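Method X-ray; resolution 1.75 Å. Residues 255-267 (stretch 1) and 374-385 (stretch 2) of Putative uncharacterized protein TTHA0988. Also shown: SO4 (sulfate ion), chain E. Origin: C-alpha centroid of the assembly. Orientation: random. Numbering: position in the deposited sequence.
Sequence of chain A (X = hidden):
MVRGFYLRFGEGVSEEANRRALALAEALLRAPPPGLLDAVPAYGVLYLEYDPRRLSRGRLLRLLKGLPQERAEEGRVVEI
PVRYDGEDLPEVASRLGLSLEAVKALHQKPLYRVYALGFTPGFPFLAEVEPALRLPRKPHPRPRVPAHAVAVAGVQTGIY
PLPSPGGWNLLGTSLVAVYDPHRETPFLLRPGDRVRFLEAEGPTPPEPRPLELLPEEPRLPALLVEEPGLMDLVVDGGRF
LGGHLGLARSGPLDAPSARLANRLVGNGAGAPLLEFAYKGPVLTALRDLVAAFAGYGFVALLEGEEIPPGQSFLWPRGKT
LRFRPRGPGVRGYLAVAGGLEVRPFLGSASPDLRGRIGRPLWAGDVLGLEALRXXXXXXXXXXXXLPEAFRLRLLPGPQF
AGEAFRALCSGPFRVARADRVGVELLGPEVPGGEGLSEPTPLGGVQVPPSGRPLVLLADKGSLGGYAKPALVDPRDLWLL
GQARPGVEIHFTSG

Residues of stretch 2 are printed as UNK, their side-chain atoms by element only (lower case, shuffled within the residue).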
# COMPACT_ATOMS: atom_id res chain seq x y z
N ALA A 255 2.99 14.17 -3.03
CA ALA A 255 1.82 14.56 -3.83
C ALA A 255 1.84 16.02 -4.30
O ALA A 255 1.48 16.31 -5.44
CB ALA A 255 0.52 14.26 -3.06
N PRO A 256 2.28 16.96 -3.44
CA PRO A 256 2.34 18.34 -3.92
C PRO A 256 3.26 18.53 -5.14
O PRO A 256 2.94 19.32 -6.04
CB PRO A 256 2.87 19.12 -2.71
CG PRO A 256 2.43 18.32 -1.54
CD PRO A 256 2.47 16.88 -1.97
N SER A 257 4.37 17.81 -5.16
CA SER A 257 5.28 17.88 -6.31
C SER A 257 4.63 17.29 -7.56
O SER A 257 4.76 17.86 -8.65
CB SER A 257 6.60 17.19 -6.01
OG SER A 257 7.30 17.92 -5.01
N ALA A 258 3.93 16.16 -7.40
CA ALA A 258 3.22 15.55 -8.52
C ALA A 258 2.16 16.49 -9.08
O ALA A 258 2.04 16.68 -10.30
CB ALA A 258 2.58 14.23 -8.10
N ARG A 259 1.38 17.08 -8.18
CA ARG A 259 0.34 18.01 -8.59
C ARG A 259 0.91 19.23 -9.31
O ARG A 259 0.33 19.69 -10.30
CB ARG A 259 -0.50 18.44 -7.38
CG ARG A 259 -1.40 17.32 -6.85
CD ARG A 259 -2.51 17.85 -5.96
NE ARG A 259 -2.04 18.19 -4.62
CZ ARG A 259 -1.89 17.33 -3.62
NH1 ARG A 259 -2.17 16.04 -3.78
NH2 ARG A 259 -1.45 17.76 -2.44
N LEU A 260 2.05 19.74 -8.84
CA LEU A 260 2.72 20.88 -9.47
C LEU A 260 3.16 20.55 -10.90
O LEU A 260 2.94 21.35 -11.82
CB LEU A 260 3.93 21.34 -8.64
CG LEU A 260 4.74 22.51 -9.22
CD1 LEU A 260 3.83 23.68 -9.52
CD2 LEU A 260 5.86 22.92 -8.29
N ALA A 261 3.79 19.40 -11.08
CA ALA A 261 4.21 18.95 -12.41
C ALA A 261 3.03 18.90 -13.38
O ALA A 261 3.11 19.43 -14.49
CB ALA A 261 4.89 17.58 -12.33
N ASN A 262 1.92 18.30 -12.96
CA ASN A 262 0.73 18.23 -13.80
C ASN A 262 0.14 19.60 -14.12
O ASN A 262 -0.24 19.86 -15.25
CB ASN A 262 -0.35 17.35 -13.16
CG ASN A 262 -0.22 15.90 -13.58
OD1 ASN A 262 0.18 15.60 -14.70
ND2 ASN A 262 -0.57 14.98 -12.67
N ARG A 263 0.08 20.46 -13.12
CA ARG A 263 -0.49 21.79 -13.31
C ARG A 263 0.35 22.65 -14.27
O ARG A 263 -0.20 23.45 -15.02
CB ARG A 263 -0.70 22.48 -11.97
CG ARG A 263 -1.92 21.91 -11.25
CD ARG A 263 -1.93 22.25 -9.78
NE ARG A 263 -3.13 21.74 -9.11
CZ ARG A 263 -3.25 21.55 -7.79
NH1 ARG A 263 -2.23 21.81 -6.97
NH2 ARG A 263 -4.39 21.07 -7.30
N LEU A 264 1.67 22.45 -14.26
CA LEU A 264 2.55 23.19 -15.17
C LEU A 264 2.28 22.90 -16.65
O LEU A 264 2.52 23.76 -17.49
CB LEU A 264 4.02 22.89 -14.85
CG LEU A 264 4.55 23.56 -13.59
CD1 LEU A 264 5.83 22.87 -13.12
CD2 LEU A 264 4.77 25.06 -13.85
N VAL A 265 1.78 21.71 -16.95
CA VAL A 265 1.45 21.35 -18.33
C VAL A 265 -0.06 21.31 -18.59
O VAL A 265 -0.52 20.71 -19.57
CB VAL A 265 2.09 20.02 -18.74
CG1 VAL A 265 3.61 20.14 -18.68
CG2 VAL A 265 1.60 18.86 -17.85
N GLY A 266 -0.83 21.95 -17.72
CA GLY A 266 -2.27 22.10 -17.91
C GLY A 266 -3.12 20.87 -17.63
O GLY A 266 -4.29 20.82 -18.03
N ASN A 267 -2.56 19.87 -16.95
CA ASN A 267 -3.30 18.66 -16.59
C ASN A 267 -4.05 18.83 -15.28
O ASN A 267 -3.69 19.66 -14.45
CB ASN A 267 -2.38 17.46 -16.42
CG ASN A 267 -1.65 17.06 -17.69
OD1 ASN A 267 -2.08 17.39 -18.80
ND2 ASN A 267 -0.55 16.34 -17.53
N UNK A 374 -2.54 20.48 -26.09
CA UNK A 374 -1.33 21.29 -26.20
C UNK A 374 -1.34 22.51 -25.28
O UNK A 374 -2.37 23.13 -25.08
c UNK A 374 -3.28 20.43 -27.37
c UNK A 374 -2.74 21.60 -28.12
c UNK A 374 -1.32 21.72 -27.67
N UNK A 375 -0.17 22.81 -24.71
CA UNK A 375 0.04 24.03 -23.95
C UNK A 375 1.43 24.57 -24.25
O UNK A 375 2.31 23.81 -24.68
c UNK A 375 -1.49 23.29 -22.09
c UNK A 375 -0.09 23.78 -22.43
c UNK A 375 0.97 22.80 -21.96
N UNK A 376 1.64 25.86 -24.03
CA UNK A 376 2.95 26.48 -24.23
C UNK A 376 3.94 25.99 -23.19
O UNK A 376 3.59 25.86 -22.01
c UNK A 376 2.86 28.00 -24.10
n UNK A 376 -0.64 31.53 -27.12
c UNK A 376 2.07 28.68 -25.18
c UNK A 376 -0.13 30.81 -26.13
n UNK A 376 1.17 30.87 -25.88
c UNK A 376 1.86 30.13 -24.82
n UNK A 376 -0.93 30.03 -25.40
N UNK A 377 5.20 25.77 -23.60
CA UNK A 377 6.26 25.46 -22.64
C UNK A 377 6.73 26.71 -21.90
O UNK A 377 6.32 27.83 -22.24
c UNK A 377 5.73 25.88 -24.97
c UNK A 377 7.38 24.92 -23.53
c UNK A 377 7.23 25.68 -24.80
N UNK A 378 7.59 26.52 -20.90
CA UNK A 378 8.24 27.63 -20.21
C UNK A 378 7.49 28.19 -19.02
O UNK A 378 7.81 29.29 -18.57
N UNK A 379 6.49 27.47 -18.52
CA UNK A 379 5.84 27.87 -17.27
C UNK A 379 6.75 27.51 -16.11
O UNK A 379 7.54 26.57 -16.21
c UNK A 379 4.50 27.15 -17.07
n UNK A 379 0.93 27.22 -18.17
c UNK A 379 0.12 26.18 -18.00
c UNK A 379 3.39 27.56 -18.01
n UNK A 379 -0.85 25.95 -18.88
n UNK A 379 0.24 25.35 -16.96
c UNK A 379 2.04 27.59 -17.29
N UNK A 380 6.66 28.26 -15.02
CA UNK A 380 7.40 27.93 -13.81
C UNK A 380 6.63 28.37 -12.58
O UNK A 380 5.97 29.41 -12.60
c UNK A 380 8.78 28.58 -13.84
N UNK A 381 6.70 27.56 -11.53
CA UNK A 381 6.09 27.88 -10.24
C UNK A 381 7.11 27.55 -9.16
O UNK A 381 7.84 26.56 -9.27
c UNK A 381 4.81 27.06 -10.05
c UNK A 381 3.04 28.51 -9.01
c UNK A 381 2.44 28.31 -6.68
c UNK A 381 3.98 27.49 -8.87
c UNK A 381 3.38 27.30 -6.54
c UNK A 381 2.27 28.92 -7.92
c UNK A 381 4.15 26.90 -7.63
N UNK A 382 7.19 28.38 -8.10
CA UNK A 382 8.21 28.12 -7.09
C UNK A 382 7.90 26.86 -6.29
O UNK A 382 6.75 26.61 -5.93
c UNK A 382 8.12 29.36 -6.19
c UNK A 382 6.71 29.80 -6.32
c UNK A 382 6.40 29.58 -7.77
N UNK A 383 8.92 26.05 -6.03
CA UNK A 383 8.77 24.92 -5.13
C UNK A 383 9.13 25.35 -3.73
O UNK A 383 10.06 26.13 -3.53
n UNK A 383 11.15 21.57 -6.59
o UNK A 383 9.25 21.01 -7.64
c UNK A 383 9.46 23.27 -6.92
c UNK A 383 9.68 23.77 -5.53
c UNK A 383 9.95 21.85 -7.09
N UNK A 384 8.40 24.82 -2.75
CA UNK A 384 8.79 24.98 -1.36
C UNK A 384 10.19 24.39 -1.17
O UNK A 384 10.52 23.37 -1.79
n UNK A 384 2.92 22.28 -0.68
c UNK A 384 7.68 22.79 -0.60
n UNK A 384 5.20 22.52 -0.39
c UNK A 384 4.06 21.89 -0.10
c UNK A 384 7.77 24.30 -0.43
c UNK A 384 6.50 22.19 0.18
n UNK A 384 4.03 20.88 0.76
N UNK A 385 11.03 25.02 -0.34
CA UNK A 385 12.35 24.43 -0.14
C UNK A 385 12.26 23.13 0.67
O UNK A 385 11.37 22.97 1.50
c UNK A 385 10.90 26.32 0.35
c UNK A 385 13.11 25.50 0.64
c UNK A 385 12.06 26.33 1.29
S SO4 E . -6.71 20.51 -10.36
O1 SO4 E . -5.51 21.07 -10.99
O2 SO4 E . -6.47 20.32 -8.94
O3 SO4 E . -7.05 19.23 -10.98
O4 SO4 E . -7.82 21.45 -10.54
O HOH W 1 7.24 20.63 -5.90
O HOH W 2 3.81 24.27 -19.81

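Position 374 carries three carbons that close a ring onto the backbone N, and its CA-to-CB bond points away from stretch 1; it is Pro-374. At 375 one carbon bears two others, a beta-branched pattern. The CA-to-CB bond points toward stretch 1, and one terminal carbon lies 3.5 Å from the Val-265 O. This is Val-375; its CG1 also comes 4.4 Å from the Gly-266 CA, where a CB would sit tightly against it.

Position 376 has three carbons, a nitrogen, then a carbon with two more nitrogens, a guanidinium; its CA-to-CB bond points away from stretch 1, and its side chain comes no nearer than 7.9 Å: Arg-376. Its carbonyl nevertheless takes part, because water 2 donates to both the Leu-264 O and the Arg-376 O, at 2.7 Å each. Position 377 again closes three carbons onto N, hence Pro-377, which makes no contact with stretch 1. Position 378 has no side-chain atoms; its phi/psi of 89/15° would jam a CB against the preceding carbonyl, consistent with Gly-378.

At 379 another three-carbon chain ends in a guanidinium, now reaching the backbone carbonyls of Arg-263 and Leu-264: Arg-379. Its NH1 donates a weak hydrogen bond to the Arg-263 O (2.8 Å, 116°), near the guanidinium plane. The Leu-264 O is equally close to NH1, at 2.8 Å, but lies over a guanidinium face, and the poor angle excludes a hydrogen bond.

A single carbon at 380, pointing away, gives Ala-380; contact comes through its backbone N, 3.9 Å from the Leu-264 CD2. Position 381 shows one carbon followed by a six-carbon ring, with no heteroatom: Phe-381. Its CB packs 3.6 Å from the Leu-260 CD1, and the ring meets that methyl obliquely. Position 382 closes three carbons onto N and points away: Pro-382.

Position 383 has three carbons, the third bearing one oxygen and one nitrogen, so it is an amide, Gln-383. Its CG lies 3.9 Å from the Leu-260 CD2, while water 1 donates to the Ser-257 OG (2.9 Å) and, weakly, to the Gln-383 OE1 (2.7 Å). At 384 the three carbons and terminal guanidinium identify Arg-384, whose NH2 is 3.8 Å from the Pro-256 CB, which lies over a guanidinium face. Position 385, with three carbons closed onto N, is Pro-385 and is out of reach.

The contact therefore joins an irregular, largely extended segment to one side of the helix, along Pro-256, Leu-260 and Leu-264, and to the loop residues Val-265 and Gly-266. Leu-260 and Leu-264 supply much of the apolar surface, Arg-379 approaches the carbonyls of Arg-263 and Leu-264, and two waters bridge polar gaps. The interface buries 504 Å², both sides summed, with one weak direct hydrogen bond.

Stretch 2, residues 374-385: PVRPGRAFPQRP
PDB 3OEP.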